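Local coordinates for protein 455aa long hypothetical phospho-sugar mutase (Sulfolobus tokodaii, PDB 2F7L) that catalyses the interconversion of the 6-phosphates and 1-phosphates of glucosamine and galactosamine on the way to UDP-N-acetylated sugars, using magnesium, at residues H314-E319 / M332-Q337; L265-A270 / A323-N328; I30-G35 / E125-T130. All coordinates share one frame; numbering follows the deposited sequence.

Interaction 1: residues H314-E319 / M332-Q337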
ATOM      1  N   HIS A 314      -7.533   1.980   8.808  1.00 36.49           N
ATOM      2  CA  HIS A 314      -8.592   2.231   9.783  1.00 37.09           C
ATOM      3  C   HIS A 314      -8.462   1.349  11.047  1.00 37.03           C
ATOM      4  O   HIS A 314      -8.547   1.846  12.162  1.00 36.40           O
ATOM      5  CB  HIS A 314      -9.962   2.044   9.126  1.00 36.64           C
ATOM      6  CG  HIS A 314     -10.370   3.189   8.246  1.00 38.08           C
ATOM      7  ND1 HIS A 314     -10.517   4.478   8.717  1.00 37.94           N
ATOM      8  CD2 HIS A 314     -10.686   3.235   6.928  1.00 38.68           C
ATOM      9  CE1 HIS A 314     -10.908   5.265   7.730  1.00 38.22           C
ATOM     10  NE2 HIS A 314     -11.019   4.536   6.634  1.00 38.19           N
ATOM     11  N   LYS A 315      -8.240   0.050  10.879  1.00 37.00           N
ATOM     12  CA  LYS A 315      -8.082  -0.825  12.031  1.00 36.95           C
ATOM     13  C   LYS A 315      -6.910  -0.367  12.898  1.00 37.19           C
ATOM     14  O   LYS A 315      -7.003  -0.354  14.114  1.00 36.78           O
ATOM     15  CB  LYS A 315      -7.867  -2.277  11.586  1.00 36.95           C
ATOM     16  CG  LYS A 315      -7.942  -3.293  12.722  1.00 36.72           C
ATOM     17  CD  LYS A 315      -7.794  -4.718  12.232  1.00 37.13           C
ATOM     18  CE  LYS A 315      -7.560  -5.691  13.382  1.00 36.79           C
ATOM     19  NZ  LYS A 315      -8.681  -5.705  14.364  1.00 35.86           N
ATOM     20  N   VAL A 316      -5.795   0.006  12.291  1.00 38.51           N
ATOM     21  CA  VAL A 316      -4.687   0.470  13.112  1.00 39.87           C
ATOM     22  C   VAL A 316      -5.182   1.670  13.930  1.00 41.58           C
ATOM     23  O   VAL A 316      -5.046   1.686  15.160  1.00 41.61           O
ATOM     24  CB  VAL A 316      -3.456   0.883  12.278  1.00 38.48           C
ATOM     25  CG1 VAL A 316      -2.343   1.356  13.203  1.00 37.67           C
ATOM     26  CG2 VAL A 316      -2.970  -0.285  11.474  1.00 37.34           C
ATOM     27  N   ALA A 317      -5.758   2.665  13.258  1.00 43.26           N
ATOM     28  CA  ALA A 317      -6.281   3.826  13.977  1.00 45.63           C
ATOM     29  C   ALA A 317      -7.299   3.355  15.037  1.00 46.90           C
ATOM     30  O   ALA A 317      -7.065   3.514  16.234  1.00 47.29           O
ATOM     31  CB  ALA A 317      -6.938   4.817  13.002  1.00 44.67           C
ATOM     32  N   ASP A 318      -8.404   2.762  14.584  1.00 48.32           N
ATOM     33  CA  ASP A 318      -9.464   2.252  15.453  1.00 50.23           C
ATOM     34  C   ASP A 318      -9.030   1.449  16.691  1.00 51.24           C
ATOM     35  O   ASP A 318      -9.781   1.364  17.671  1.00 51.55           O
ATOM     36  CB  ASP A 318     -10.425   1.396  14.637  1.00 51.86           C
ATOM     37  CG  ASP A 318     -11.443   2.224  13.881  1.00 54.56           C
ATOM     38  OD1 ASP A 318     -11.075   3.304  13.366  1.00 55.79           O
ATOM     39  OD2 ASP A 318     -12.615   1.793  13.791  1.00 56.43           O
ATOM     40  N   GLU A 319      -7.845   0.846  16.661  1.00 51.26           N
ATOM     41  CA  GLU A 319      -7.412   0.080  17.816  1.00 51.59           C
ATOM     42  C   GLU A 319      -6.093   0.606  18.365  1.00 51.79           C
ATOM     43  O   GLU A 319      -5.327  -0.100  19.042  1.00 52.06           O
ATOM     44  CB  GLU A 319      -7.359  -1.435  17.487  1.00 51.76           C
ATOM     45  CG  GLU A 319      -6.119  -1.990  16.795  1.00 52.00           C
ATOM     46  CD  GLU A 319      -6.188  -3.526  16.641  1.00 53.16           C
ATOM     47  OE1 GLU A 319      -7.085  -4.035  15.926  1.00 52.91           O
ATOM     48  OE2 GLU A 319      -5.347  -4.232  17.242  1.00 52.90           O
ATOM     49  N   MET A 332       2.280   1.034   7.898  1.00 38.34           N
ATOM     50  CA  MET A 332       1.684   2.228   8.512  1.00 39.48           C
ATOM     51  C   MET A 332       2.324   2.564   9.853  1.00 38.71           C
ATOM     52  O   MET A 332       2.335   1.744  10.757  1.00 39.37           O
ATOM     53  CB  MET A 332       0.168   2.065   8.680  1.00 40.70           C
ATOM     54  CG  MET A 332      -0.349   0.634   8.536  1.00 44.68           C
ATOM     55  SD  MET A 332      -0.453  -0.046   6.828  1.00 46.53           S
ATOM     56  CE  MET A 332      -2.155   0.579   6.413  1.00 47.84           C
ATOM     57  N   TYR A 333       2.864   3.776   9.958  1.00 38.34           N
ATOM     58  CA  TYR A 333       3.537   4.259  11.166  1.00 37.56           C
ATOM     59  C   TYR A 333       2.683   5.372  11.772  1.00 36.35           C
ATOM     60  O   TYR A 333       2.822   6.531  11.413  1.00 35.75           O
ATOM     61  CB  TYR A 333       4.931   4.782  10.790  1.00 38.57           C
ATOM     62  CG  TYR A 333       5.813   5.103  11.967  1.00 40.09           C
ATOM     63  CD1 TYR A 333       6.040   4.161  12.962  1.00 41.39           C
ATOM     64  CD2 TYR A 333       6.366   6.365  12.120  1.00 40.17           C
ATOM     65  CE1 TYR A 333       6.790   4.481  14.099  1.00 43.05           C
ATOM     66  CE2 TYR A 333       7.117   6.701  13.239  1.00 41.52           C
ATOM     67  CZ  TYR A 333       7.321   5.761  14.235  1.00 42.76           C
ATOM     68  OH  TYR A 333       7.985   6.121  15.395  1.00 43.96           O
ATOM     69  N   PRO A 334       1.783   5.020  12.708  1.00 35.84           N
ATOM     70  CA  PRO A 334       0.862   5.941  13.390  1.00 35.64           C
ATOM     71  C   PRO A 334       1.387   7.313  13.751  1.00 35.61           C
ATOM     72  O   PRO A 334       0.786   8.313  13.391  1.00 35.67           O
ATOM     73  CB  PRO A 334       0.406   5.138  14.600  1.00 34.75           C
ATOM     74  CG  PRO A 334       0.319   3.775  14.020  1.00 35.28           C
ATOM     75  CD  PRO A 334       1.618   3.658  13.239  1.00 34.90           C
ATOM     76  N   PRO A 335       2.506   7.387  14.483  1.00 36.17           N
ATOM     77  CA  PRO A 335       3.010   8.719  14.823  1.00 35.81           C
ATOM     78  C   PRO A 335       3.063   9.659  13.618  1.00 34.96           C
ATOM     79  O   PRO A 335       2.842  10.855  13.762  1.00 35.52           O
ATOM     80  CB  PRO A 335       4.385   8.431  15.441  1.00 36.03           C
ATOM     81  CG  PRO A 335       4.683   7.017  15.027  1.00 36.31           C
ATOM     82  CD  PRO A 335       3.370   6.342  15.054  1.00 36.35           C
ATOM     83  N   HIS A 336       3.352   9.121  12.440  1.00 34.08           N
ATOM     84  CA  HIS A 336       3.376   9.920  11.217  1.00 33.43           C
ATOM     85  C   HIS A 336       1.935   9.957  10.704  1.00 32.61           C
ATOM     86  O   HIS A 336       1.237  10.952  10.838  1.00 32.09           O
ATOM     87  CB  HIS A 336       4.258   9.254  10.174  1.00 33.60           C
ATOM     88  CG  HIS A 336       4.416  10.052   8.922  1.00 34.22           C
ATOM     89  ND1 HIS A 336       4.441   9.472   7.670  1.00 33.85           N
ATOM     90  CD2 HIS A 336       4.642  11.371   8.732  1.00 34.19           C
ATOM     91  CE1 HIS A 336       4.687  10.396   6.763  1.00 33.35           C
ATOM     92  NE2 HIS A 336       4.814  11.558   7.381  1.00 34.86           N
ATOM     93  N   GLN A 337       1.509   8.854  10.101  1.00 32.72           N
ATOM     94  CA  GLN A 337       0.144   8.709   9.617  1.00 32.85           C
ATOM     95  C   GLN A 337      -0.278   7.244   9.565  1.00 33.84           C
ATOM     96  O   GLN A 337       0.568   6.342   9.606  1.00 34.68           O
ATOM     97  CB  GLN A 337      -0.059   9.395   8.257  1.00 31.68           C
ATOM     98  CG  GLN A 337       0.859   9.039   7.129  1.00 29.14           C
ATOM     99  CD  GLN A 337       0.555   9.894   5.915  1.00 28.85           C
ATOM    100  OE1 GLN A 337      -0.465  10.580   5.880  1.00 29.17           O
ATOM    101  NE2 GLN A 337       1.424   9.853   4.912  1.00 28.14           N
TER
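Val316 meets Met332 and Pro334, joining helix 309-318 to the end of the edge strand 329-332 and the loop that follows it, in the third alpha/beta/alpha domain of a phosphohexose mutase. The contact illustrates how one branched residue can touch two neighbours, one with each methyl.

The apolar contacts divide between the two methyls of the valine. CG1, anti to the backbone N (chi1 180°), reaches CG of Pro334 at 3.7 Å, the two side chains lying roughly at right angles. CG2 is turned to the strand and approaches CG of Met332 at 4.0 Å. On the methionine CG alone makes the contact; the bends at chi2 and chi3 carry SD and CE away from the valine. Val316 also rests on Val282 of strand 280-284, which places the helix over that face of the sheet. Met332 itself lies about 9 Å, side chain to side chain, from Asp245, a probable magnesium ligand by similarity.

The polar contacts of segment 314-319 are made within it and not across to 332-337. Lys315 and Glu319, one turn apart, form a salt bridge, and the Lys315 ammonium may offset the repulsion where Glu319 OE2 comes close to the like-charged Asp303 OD2. In this bridge Lys315 NZ meets Glu319 OE1 at 2.8 Å, nearly in line with the carboxylate C-O bond.

Interaction 2: residues L265-A270 / A323-N328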
ATOM      1  N   LEU A 265      10.340  -6.330  10.749  1.00 40.79           N
ATOM      2  CA  LEU A 265      11.517  -5.614  11.237  1.00 41.34           C
ATOM      3  C   LEU A 265      11.124  -4.186  11.637  1.00 42.17           C
ATOM      4  O   LEU A 265      11.551  -3.676  12.674  1.00 43.22           O
ATOM      5  CB  LEU A 265      12.564  -5.570  10.117  1.00 40.78           C
ATOM      6  CG  LEU A 265      13.911  -6.287  10.263  1.00 40.65           C
ATOM      7  CD1 LEU A 265      13.788  -7.445  11.214  1.00 40.94           C
ATOM      8  CD2 LEU A 265      14.390  -6.758   8.898  1.00 39.64           C
ATOM      9  N   LEU A 266      10.314  -3.547  10.795  1.00 42.81           N
ATOM     10  CA  LEU A 266       9.837  -2.186  11.017  1.00 42.79           C
ATOM     11  C   LEU A 266       8.826  -2.175  12.142  1.00 44.10           C
ATOM     12  O   LEU A 266       8.788  -1.253  12.957  1.00 44.39           O
ATOM     13  CB  LEU A 266       9.192  -1.648   9.745  1.00 41.30           C
ATOM     14  CG  LEU A 266       9.995  -0.644   8.909  1.00 40.50           C
ATOM     15  CD1 LEU A 266      11.502  -0.885   8.990  1.00 39.09           C
ATOM     16  CD2 LEU A 266       9.497  -0.727   7.488  1.00 39.25           C
ATOM     17  N   SER A 267       7.996  -3.206  12.186  1.00 45.58           N
ATOM     18  CA  SER A 267       6.994  -3.311  13.234  1.00 46.76           C
ATOM     19  C   SER A 267       7.756  -3.387  14.568  1.00 47.26           C
ATOM     20  O   SER A 267       7.305  -2.920  15.612  1.00 46.91           O
ATOM     21  CB  SER A 267       6.153  -4.567  13.003  1.00 46.53           C
ATOM     22  OG  SER A 267       4.857  -4.401  13.544  1.00 47.56           O
ATOM     23  N   TYR A 268       8.940  -3.969  14.510  1.00 48.39           N
ATOM     24  CA  TYR A 268       9.783  -4.098  15.686  1.00 49.77           C
ATOM     25  C   TYR A 268      10.292  -2.724  16.153  1.00 49.81           C
ATOM     26  O   TYR A 268      10.022  -2.284  17.277  1.00 49.50           O
ATOM     27  CB  TYR A 268      10.964  -5.010  15.354  1.00 50.45           C
ATOM     28  CG  TYR A 268      12.064  -4.959  16.368  1.00 51.54           C
ATOM     29  CD1 TYR A 268      11.835  -5.349  17.688  1.00 52.04           C
ATOM     30  CD2 TYR A 268      13.331  -4.487  16.020  1.00 52.12           C
ATOM     31  CE1 TYR A 268      12.844  -5.268  18.644  1.00 53.03           C
ATOM     32  CE2 TYR A 268      14.349  -4.399  16.971  1.00 52.99           C
ATOM     33  CZ  TYR A 268      14.097  -4.790  18.279  1.00 53.31           C
ATOM     34  OH  TYR A 268      15.089  -4.688  19.225  1.00 54.70           O
ATOM     35  N   TRP A 269      11.040  -2.066  15.278  1.00 49.38           N
ATOM     36  CA  TRP A 269      11.595  -0.758  15.567  1.00 49.32           C
ATOM     37  C   TRP A 269      10.553   0.204  16.136  1.00 49.10           C
ATOM     38  O   TRP A 269      10.863   1.036  16.987  1.00 48.37           O
ATOM     39  CB  TRP A 269      12.189  -0.174  14.290  1.00 49.80           C
ATOM     40  CG  TRP A 269      13.088   0.969  14.547  1.00 50.57           C
ATOM     41  CD1 TRP A 269      13.075   2.182  13.925  1.00 51.09           C
ATOM     42  CD2 TRP A 269      14.173   1.005  15.476  1.00 51.23           C
ATOM     43  NE1 TRP A 269      14.089   2.975  14.409  1.00 51.54           N
ATOM     44  CE2 TRP A 269      14.781   2.275  15.361  1.00 51.40           C
ATOM     45  CE3 TRP A 269      14.695   0.086  16.398  1.00 50.88           C
ATOM     46  CZ2 TRP A 269      15.885   2.648  16.129  1.00 50.85           C
ATOM     47  CZ3 TRP A 269      15.793   0.460  17.162  1.00 50.58           C
ATOM     48  CH2 TRP A 269      16.374   1.730  17.021  1.00 50.40           C
ATOM     49  N   ALA A 270       9.317   0.090  15.666  1.00 49.63           N
ATOM     50  CA  ALA A 270       8.256   0.973  16.137  1.00 50.98           C
ATOM     51  C   ALA A 270       8.028   0.845  17.643  1.00 51.78           C
ATOM     52  O   ALA A 270       7.680   1.832  18.301  1.00 52.33           O
ATOM     53  CB  ALA A 270       6.961   0.699  15.387  1.00 50.24           C
ATOM     54  N   ALA A 323       1.586  -0.280  14.888  1.00 44.99           N
ATOM     55  CA  ALA A 323       1.805  -0.093  13.453  1.00 44.01           C
ATOM     56  C   ALA A 323       0.972  -1.102  12.674  1.00 43.75           C
ATOM     57  O   ALA A 323       0.253  -1.911  13.263  1.00 44.57           O
ATOM     58  CB  ALA A 323       3.284  -0.274  13.105  1.00 42.83           C
ATOM     59  N   GLY A 324       1.060  -1.044  11.349  1.00 42.20           N
ATOM     60  CA  GLY A 324       0.334  -1.986  10.525  1.00 40.07           C
ATOM     61  C   GLY A 324       1.147  -2.182   9.272  1.00 39.23           C
ATOM     62  O   GLY A 324       2.032  -1.386   9.000  1.00 39.77           O
ATOM     63  N   PHE A 325       0.897  -3.250   8.530  1.00 38.64           N
ATOM     64  CA  PHE A 325       1.603  -3.466   7.277  1.00 38.27           C
ATOM     65  C   PHE A 325       0.995  -4.602   6.460  1.00 39.16           C
ATOM     66  O   PHE A 325       0.186  -5.391   6.968  1.00 38.95           O
ATOM     67  CB  PHE A 325       3.100  -3.714   7.509  1.00 36.95           C
ATOM     68  CG  PHE A 325       3.421  -5.032   8.162  1.00 36.62           C
ATOM     69  CD1 PHE A 325       3.424  -5.161   9.550  1.00 37.17           C
ATOM     70  CD2 PHE A 325       3.736  -6.150   7.387  1.00 35.86           C
ATOM     71  CE1 PHE A 325       3.741  -6.386  10.161  1.00 36.10           C
ATOM     72  CE2 PHE A 325       4.047  -7.366   7.980  1.00 35.62           C
ATOM     73  CZ  PHE A 325       4.051  -7.485   9.372  1.00 35.72           C
ATOM     74  N   GLU A 326       1.360  -4.647   5.179  1.00 39.61           N
ATOM     75  CA  GLU A 326       0.895  -5.685   4.271  1.00 40.86           C
ATOM     76  C   GLU A 326       2.117  -6.400   3.738  1.00 40.61           C
ATOM     77  O   GLU A 326       3.196  -5.837   3.724  1.00 41.20           O
ATOM     78  CB  GLU A 326       0.119  -5.098   3.091  1.00 42.20           C
ATOM     79  CG  GLU A 326      -1.259  -4.572   3.420  1.00 44.72           C
ATOM     80  CD  GLU A 326      -2.285  -4.918   2.339  1.00 47.22           C
ATOM     81  OE1 GLU A 326      -2.903  -6.013   2.409  1.00 47.46           O
ATOM     82  OE2 GLU A 326      -2.466  -4.099   1.402  1.00 49.02           O
ATOM     83  N   GLU A 327       1.946  -7.633   3.278  1.00 40.78           N
ATOM     84  CA  GLU A 327       3.064  -8.399   2.753  1.00 40.38           C
ATOM     85  C   GLU A 327       3.585  -7.830   1.436  1.00 40.04           C
ATOM     86  O   GLU A 327       4.685  -8.164   0.981  1.00 39.85           O
ATOM     87  CB  GLU A 327       2.648  -9.865   2.593  1.00 40.81           C
ATOM     88  CG  GLU A 327       1.284 -10.099   1.966  1.00 41.81           C
ATOM     89  CD  GLU A 327       1.265  -9.863   0.466  1.00 43.44           C
ATOM     90  OE1 GLU A 327       2.196 -10.350  -0.211  1.00 44.02           O
ATOM     91  OE2 GLU A 327       0.319  -9.202  -0.038  1.00 44.26           O
ATOM     92  N   ASN A 328       2.795  -6.941   0.847  1.00 39.70           N
ATOM     93  CA  ASN A 328       3.137  -6.315  -0.429  1.00 39.29           C
ATOM     94  C   ASN A 328       3.966  -5.024  -0.325  1.00 38.06           C
ATOM     95  O   ASN A 328       4.156  -4.341  -1.322  1.00 37.94           O
ATOM     96  CB  ASN A 328       1.848  -6.010  -1.215  1.00 40.10           C
ATOM     97  CG  ASN A 328       0.911  -5.015  -0.484  1.00 40.83           C
ATOM     98  OD1 ASN A 328       1.339  -3.978   0.045  1.00 39.61           O
ATOM     99  ND2 ASN A 328      -0.376  -5.331  -0.477  1.00 41.85           N
TER
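The ring of Phe325 meets Ser267 through a single carbon: CE1 is 4.1 Å from Ser267 OG and the same from Ser267 CB, and the hydroxyl comes in obliquely. Phe325 CG sits between its backbone N and carbonyl carbon (chi1 70°), an orientation that sends the ring toward helix 259-272. Ile281 and Phe331, from the two flanking strands, pack on the same side chain. A second ring, that of Tyr268, has the carbonyl O of Leu265, one turn back in its own helix, at its edge and in its plane, while beyond the two segments it meets Tyr298.

Beside these rings the contact is made by small residues. Ala270 CB faces Ala323 CB at 4.4 Å, and Ser267 OG lies equally far from that methyl. Helical segment 265-270 runs almost exactly antiparallel to strand 323-326 (175°), a course common for helices connecting the parallel strands of alpha/beta folds; the axes of the two segments come within 8.7 Å. Alternation along the strand turns Ala323 and Phe325 to this helix, while at Gly324 between them the strand offers no side chain.

Past the strand, Asn328 ND2 donates to Glu326 OE2 at 3.1 Å, approaching from above the carboxylate plane; Ser309 OG bonds to the same oxygen.

Across the interface the chemistry is that of small methyls, one hydroxyl and one ring at van der Waals range, consistent with seating by shape and apolar contact here rather than by directed polar bonds between these segments.

Interaction 3: residues I30-G35 / E125-T130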
ATOM      1  N   ILE A  30     -18.472  12.903  -5.922  1.00 21.57           N
ATOM      2  CA  ILE A  30     -17.502  13.111  -4.855  1.00 19.66           C
ATOM      3  C   ILE A  30     -17.681  14.502  -4.284  1.00 19.65           C
ATOM      4  O   ILE A  30     -17.660  14.689  -3.068  1.00 19.68           O
ATOM      5  CB  ILE A  30     -16.049  12.949  -5.360  1.00 18.58           C
ATOM      6  CG1 ILE A  30     -15.786  11.480  -5.723  1.00 19.28           C
ATOM      7  CG2 ILE A  30     -15.062  13.388  -4.275  1.00 17.19           C
ATOM      8  CD1 ILE A  30     -14.526  11.251  -6.570  1.00 18.78           C
ATOM      9  N   GLY A  31     -17.881  15.473  -5.164  1.00 19.13           N
ATOM     10  CA  GLY A  31     -18.059  16.832  -4.718  1.00 20.13           C
ATOM     11  C   GLY A  31     -19.351  17.004  -3.943  1.00 21.66           C
ATOM     12  O   GLY A  31     -19.394  17.704  -2.915  1.00 22.77           O
ATOM     13  N   THR A  32     -20.415  16.379  -4.428  1.00 20.63           N
ATOM     14  CA  THR A  32     -21.672  16.495  -3.741  1.00 20.82           C
ATOM     15  C   THR A  32     -21.527  15.846  -2.365  1.00 22.29           C
ATOM     16  O   THR A  32     -22.083  16.326  -1.379  1.00 22.94           O
ATOM     17  CB  THR A  32     -22.787  15.813  -4.527  1.00 20.44           C
ATOM     18  OG1 THR A  32     -23.014  16.529  -5.749  1.00 19.27           O
ATOM     19  CG2 THR A  32     -24.046  15.780  -3.712  1.00 18.62           C
ATOM     20  N   PHE A  33     -20.763  14.763  -2.305  1.00 22.56           N
ATOM     21  CA  PHE A  33     -20.520  14.035  -1.069  1.00 23.09           C
ATOM     22  C   PHE A  33     -19.801  14.861   0.009  1.00 24.04           C
ATOM     23  O   PHE A  33     -20.108  14.766   1.196  1.00 23.39           O
ATOM     24  CB  PHE A  33     -19.692  12.805  -1.390  1.00 23.43           C
ATOM     25  CG  PHE A  33     -19.103  12.146  -0.189  1.00 24.40           C
ATOM     26  CD1 PHE A  33     -19.887  11.349   0.636  1.00 23.73           C
ATOM     27  CD2 PHE A  33     -17.743  12.299   0.105  1.00 25.42           C
ATOM     28  CE1 PHE A  33     -19.334  10.705   1.737  1.00 24.45           C
ATOM     29  CE2 PHE A  33     -17.175  11.654   1.215  1.00 25.76           C
ATOM     30  CZ  PHE A  33     -17.974  10.858   2.028  1.00 24.93           C
ATOM     31  N   PHE A  34     -18.820  15.652  -0.411  1.00 25.21           N
ATOM     32  CA  PHE A  34     -18.064  16.489   0.518  1.00 25.50           C
ATOM     33  C   PHE A  34     -18.849  17.756   0.873  1.00 25.68           C
ATOM     34  O   PHE A  34     -18.622  18.349   1.917  1.00 26.59           O
ATOM     35  CB  PHE A  34     -16.709  16.889  -0.085  1.00 24.14           C
ATOM     36  CG  PHE A  34     -15.652  15.827  -0.003  1.00 22.70           C
ATOM     37  CD1 PHE A  34     -15.171  15.397   1.223  1.00 21.18           C
ATOM     38  CD2 PHE A  34     -15.080  15.303  -1.172  1.00 23.67           C
ATOM     39  CE1 PHE A  34     -14.125  14.464   1.305  1.00 21.85           C
ATOM     40  CE2 PHE A  34     -14.030  14.362  -1.113  1.00 23.20           C
ATOM     41  CZ  PHE A  34     -13.549  13.943   0.138  1.00 22.49           C
ATOM     42  N   GLY A  35     -19.752  18.181   0.003  1.00 25.49           N
ATOM     43  CA  GLY A  35     -20.526  19.368   0.300  1.00 26.73           C
ATOM     44  C   GLY A  35     -20.012  20.652  -0.317  1.00 28.33           C
ATOM     45  O   GLY A  35     -18.854  20.740  -0.746  1.00 29.21           O
ATOM     46  N   GLU A 125     -21.428   6.230  -4.621  1.00 32.59           N
ATOM     47  CA  GLU A 125     -21.968   5.344  -5.642  1.00 33.25           C
ATOM     48  C   GLU A 125     -23.462   5.647  -5.875  1.00 32.60           C
ATOM     49  O   GLU A 125     -23.907   5.732  -7.019  1.00 32.13           O
ATOM     50  CB  GLU A 125     -21.766   3.901  -5.199  1.00 34.80           C
ATOM     51  CG  GLU A 125     -21.187   2.959  -6.252  1.00 39.52           C
ATOM     52  CD  GLU A 125     -20.042   2.082  -5.694  1.00 42.12           C
ATOM     53  OE1 GLU A 125     -20.139   1.643  -4.519  1.00 42.66           O
ATOM     54  OE2 GLU A 125     -19.049   1.826  -6.430  1.00 42.89           O
ATOM     55  N   ASP A 126     -24.225   5.826  -4.793  1.00 32.17           N
ATOM     56  CA  ASP A 126     -25.649   6.134  -4.907  1.00 32.09           C
ATOM     57  C   ASP A 126     -25.818   7.466  -5.628  1.00 31.13           C
ATOM     58  O   ASP A 126     -26.591   7.562  -6.579  1.00 31.18           O
ATOM     59  CB  ASP A 126     -26.317   6.233  -3.528  1.00 34.39           C
ATOM     60  CG  ASP A 126     -27.816   6.558  -3.630  1.00 37.12           C
ATOM     61  OD1 ASP A 126     -28.545   5.727  -4.221  1.00 38.60           O
ATOM     62  OD2 ASP A 126     -28.269   7.632  -3.145  1.00 37.01           O
ATOM     63  N   LEU A 127     -25.110   8.493  -5.150  1.00 29.58           N
ATOM     64  CA  LEU A 127     -25.137   9.827  -5.753  1.00 27.67           C
ATOM     65  C   LEU A 127     -24.838   9.721  -7.231  1.00 27.46           C
ATOM     66  O   LEU A 127     -25.557  10.263  -8.063  1.00 27.75           O
ATOM     67  CB  LEU A 127     -24.107  10.733  -5.089  1.00 25.58           C
ATOM     68  CG  LEU A 127     -24.471  11.009  -3.635  1.00 24.16           C
ATOM     69  CD1 LEU A 127     -23.389  11.785  -2.949  1.00 22.32           C
ATOM     70  CD2 LEU A 127     -25.783  11.767  -3.607  1.00 23.95           C
ATOM     71  N   PHE A 128     -23.776   9.006  -7.556  1.00 27.85           N
ATOM     72  CA  PHE A 128     -23.398   8.810  -8.940  1.00 28.87           C
ATOM     73  C   PHE A 128     -24.578   8.249  -9.737  1.00 29.43           C
ATOM     74  O   PHE A 128     -24.996   8.857 -10.722  1.00 30.31           O
ATOM     75  CB  PHE A 128     -22.194   7.869  -9.012  1.00 29.35           C
ATOM     76  CG  PHE A 128     -21.731   7.557 -10.405  1.00 29.32           C
ATOM     77  CD1 PHE A 128     -22.351   6.551 -11.151  1.00 29.62           C
ATOM     78  CD2 PHE A 128     -20.657   8.254 -10.966  1.00 29.07           C
ATOM     79  CE1 PHE A 128     -21.912   6.240 -12.433  1.00 30.23           C
ATOM     80  CE2 PHE A 128     -20.195   7.960 -12.256  1.00 29.34           C
ATOM     81  CZ  PHE A 128     -20.824   6.950 -12.992  1.00 30.67           C
ATOM     82  N   PHE A 129     -25.140   7.118  -9.306  1.00 29.19           N
ATOM     83  CA  PHE A 129     -26.264   6.509 -10.031  1.00 29.11           C
ATOM     84  C   PHE A 129     -27.602   7.263 -10.026  1.00 28.96           C
ATOM     85  O   PHE A 129     -28.295   7.296 -11.034  1.00 28.49           O
ATOM     86  CB  PHE A 129     -26.468   5.069  -9.559  1.00 29.86           C
ATOM     87  CG  PHE A 129     -25.302   4.154  -9.886  1.00 30.92           C
ATOM     88  CD1 PHE A 129     -24.878   3.988 -11.206  1.00 30.42           C
ATOM     89  CD2 PHE A 129     -24.602   3.499  -8.872  1.00 31.12           C
ATOM     90  CE1 PHE A 129     -23.774   3.190 -11.512  1.00 30.74           C
ATOM     91  CE2 PHE A 129     -23.483   2.691  -9.168  1.00 32.11           C
ATOM     92  CZ  PHE A 129     -23.071   2.538 -10.487  1.00 31.43           C
ATOM     93  N   THR A 130     -27.967   7.871  -8.907  1.00 28.96           N
ATOM     94  CA  THR A 130     -29.214   8.624  -8.835  1.00 29.54           C
ATOM     95  C   THR A 130     -28.990  10.039  -9.363  1.00 29.56           C
ATOM     96  O   THR A 130     -29.931  10.814  -9.521  1.00 27.17           O
ATOM     97  CB  THR A 130     -29.675   8.788  -7.399  1.00 31.09           C
ATOM     98  OG1 THR A 130     -28.622   9.434  -6.660  1.00 32.02           O
ATOM     99  CG2 THR A 130     -30.040   7.433  -6.769  1.00 31.31           C
TER
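Leu127 pushes one methyl against Thr32 and Phe33, joining helix 118-130 to the last turn of helix 20-34 in the first alpha/beta/alpha domain. In this worked example of helix-helix packing, one leucine methyl makes the close contacts between the two short segments, and Ala29, Leu22 and Ile124 extend the packing along the helices. Leu127 CD1 lies 4.0 Å from the backbone N of Phe33 and 4.1 Å from CB of Phe33, thus against the helix surface itself, and Thr32 CG2 closes on it at 4.1 Å. The threonine methyl is anti to its own backbone N (chi1 -67°, measured to OG1), which carries it to the leucine while OG1 bonds back to Lys28 O and also to Asn134 N. The ring of Phe33 turns away from Leu127 toward Ile124, and Ile30 drops onto strand 103-109 beneath.

On the loose side, Phe129 and Thr130 lie at the solvent and Asp126 forms a salt bridge with Arg132, whereas Phe128 lies against an earlier part of helix 20-34. Near the end of the helix, Asp126 O accepts from both Thr130 N at 2.7 Å and Thr130 OG1 at 2.8 Å, the hydroxyl standing 44° out of the carbonyl plane.

How the interactions relate
Interactions 1 and 2 share one sheet in the third alpha/beta/alpha domain, their centres 11 Å apart. Helix 309-318 lies on one face and helix 259-272 on the other, with strand 323-326 between them; Met332 N probably bonds to Gly324 O at 2.7 Å, and Val316 CG2 packs on Gly324 CA. Their segments alternate along the chain, so the two contacts are interleaved in the same domain. Interaction 3 comes earlier in sequence and belongs to the first domain, its centre 27 Å from that of interaction 1 and 35 Å from that of interaction 2, across the chain's centre. Helix to strand end and loop, helix to strand, and helix to helix are thus all represented in two layered domains of one mutase.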